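Local coordinates for protein citrate synthase (Metallosphaera sedula, PDB 6ABX) that probably catalyses the condensation of oxaloacetate with acetyl-CoA and water to citrate and CoA, a step of the tricarboxylic acid cycle, at residues Arg72-Ser75 and Glu76-Thr80. Residues are numbered along the deposited sequence; the frame is centred on the assembly and turned at random.
Sequences RSIS and EDIST
Ser75 grips the backbone of Ile78 and Ser79 at the point where the loop after helix 58-69 turns into helix 76-85. Its hydroxyl OG accepts from Ile78 N at 3.2 Å, with an N-H...O angle of 147°, because a chi1 of 67° sets OG between the backbone N and the carbonyl carbon, facing Ile78 N. OG is also closely packed by the isoleucine, with Ile78 CG1 only 3.4 Å from Ser75 OG, and it is hydrogen-bonded as well to OE1 of Glu105 on helix 91-105. The carbonyl of Ser75 starts the helical ladder: Ser79 N donates to Ser75 O over 2.9 Å in a nearly straight bond of 168°, whereas the bond from Ile78 N to the same oxygen is weak. Ser75 is thus the N-cap of helix 76-85, one of the many helices of the citrate synthase fold. With alanine in this place, Ile78 N is likely to lose its side-chain acceptor and Glu105 its hydroxyl mate. Ile74 lays its CD1 against the first turn, 3.9 Å from Ser79 CB and, more loosely, 4.2 Å from Ile78 CG2. Helix 112-134 backs this packing through Lys122 and Thr125, which touch Ile74, and Leu129, which touches Ser79, while Ile78 packs on Thr98 and Met101 of helix 91-105. A water links Ile74 O, to which it donates at 2.8 Å, with Ser79 OG. The solvent side is looser: the side chain of exposed Glu76, bent at chi2, approaches the loop through CB. The side chain of Asp77 barely touches Ser75, and its OD2 instead forms a salt bridge with Arg84 of the second subunit, which brings this first turn to the dimer interface.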
loop_
_atom_site.group_PDB
_atom_site.type_symbol
_atom_site.label_atom_id
_atom_site.label_comp_id
_atom_site.label_asym_id
_atom_site.label_seq_id
_atom_site.Cartn_x
_atom_site.Cartn_y
_atom_site.Cartn_z
ATOM N N ARG A 72 -7.307 17.116 -15.183
ATOM C CA ARG A 72 -7.483 15.773 -15.812
ATOM C C ARG A 72 -6.308 15.280 -16.670
ATOM O O ARG A 72 -6.299 14.062 -16.982
ATOM C CB ARG A 72 -8.738 15.743 -16.666
ATOM C CG ARG A 72 -10.028 15.788 -15.874
ATOM C CD ARG A 72 -11.188 15.937 -16.830
ATOM N NE ARG A 72 -12.449 16.031 -16.155
ATOM C CZ ARG A 72 -13.534 16.605 -16.637
ATOM N NH1 ARG A 72 -13.577 16.976 -17.918
ATOM N NH2 ARG A 72 -14.590 16.744 -15.850
ATOM N N SER A 73 -5.383 16.161 -17.084
ATOM C CA SER A 73 -4.295 15.798 -18.014
ATOM C C SER A 73 -3.253 14.965 -17.296
ATOM O O SER A 73 -2.995 15.232 -16.107
ATOM C CB SER A 73 -3.571 17.014 -18.595
ATOM O OG SER A 73 -4.451 17.701 -19.407
ATOM N N ILE A 74 -2.652 14.037 -18.034
ATOM C CA ILE A 74 -1.569 13.240 -17.492
ATOM C C ILE A 74 -0.250 13.607 -18.181
ATOM O O ILE A 74 -0.221 14.009 -19.364
ATOM C CB ILE A 74 -1.897 11.744 -17.589
ATOM C CG1 ILE A 74 -2.221 11.320 -19.022
ATOM C CG2 ILE A 74 -3.021 11.388 -16.629
ATOM C CD1 ILE A 74 -2.451 9.812 -19.195
ATOM N N SER A 75 0.832 13.343 -17.466
ATOM C CA SER A 75 2.176 13.657 -17.965
ATOM C C SER A 75 2.530 12.793 -19.157
ATOM O O SER A 75 1.984 11.712 -19.372
ATOM C CB SER A 75 3.209 13.528 -16.884
ATOM O OG SER A 75 3.371 12.173 -16.462
ATOM N N GLU A 76 3.482 13.304 -19.954
ATOM C CA GLU A 76 3.985 12.516 -21.073
ATOM C C GLU A 76 4.574 11.170 -20.607
ATOM O O GLU A 76 4.366 10.129 -21.297
ATOM C CB GLU A 76 5.029 13.337 -21.851
ATOM C CG GLU A 76 4.381 14.193 -22.907
ATOM C CD GLU A 76 3.889 13.432 -24.128
ATOM O OE1 GLU A 76 4.446 12.346 -24.412
ATOM O OE2 GLU A 76 2.969 13.936 -24.806
ATOM N N ASP A 77 5.297 11.172 -19.480
ATOM C CA ASP A 77 5.916 9.983 -18.931
ATOM C C ASP A 77 4.829 8.934 -18.656
ATOM O O ASP A 77 4.975 7.722 -18.940
ATOM C CB ASP A 77 6.702 10.291 -17.666
ATOM C CG ASP A 77 8.119 10.753 -17.964
ATOM O OD1 ASP A 77 8.408 11.049 -19.163
ATOM O OD2 ASP A 77 8.914 10.815 -17.003
ATOM N N ILE A 78 3.704 9.411 -18.102
ATOM C CA ILE A 78 2.629 8.492 -17.670
ATOM C C ILE A 78 1.904 7.985 -18.911
ATOM O O ILE A 78 1.689 6.814 -19.011
ATOM C CB ILE A 78 1.696 9.116 -16.616
ATOM C CG1 ILE A 78 2.427 9.148 -15.269
ATOM C CG2 ILE A 78 0.379 8.378 -16.504
ATOM C CD1 ILE A 78 1.724 9.921 -14.189
ATOM N N SER A 79 1.588 8.889 -19.848
ATOM C CA SER A 79 0.869 8.465 -21.008
ATOM C C SER A 79 1.717 7.498 -21.824
ATOM O O SER A 79 1.151 6.546 -22.350
ATOM C CB SER A 79 0.317 9.584 -21.865
ATOM O OG SER A 79 1.345 10.449 -22.318
ATOM N N THR A 80 3.021 7.778 -21.989
ATOM C CA THR A 80 3.886 6.847 -22.723
ATOM C C THR A 80 3.915 5.469 -22.042
ATOM O O THR A 80 3.825 4.448 -22.720
ATOM C CB THR A 80 5.298 7.393 -22.980
ATOM O OG1 THR A 80 5.082 8.510 -23.843
ATOM C CG2 THR A 80 6.204 6.366 -23.626
HETATM O O HOH W 1 0.471 13.005 -21.924
#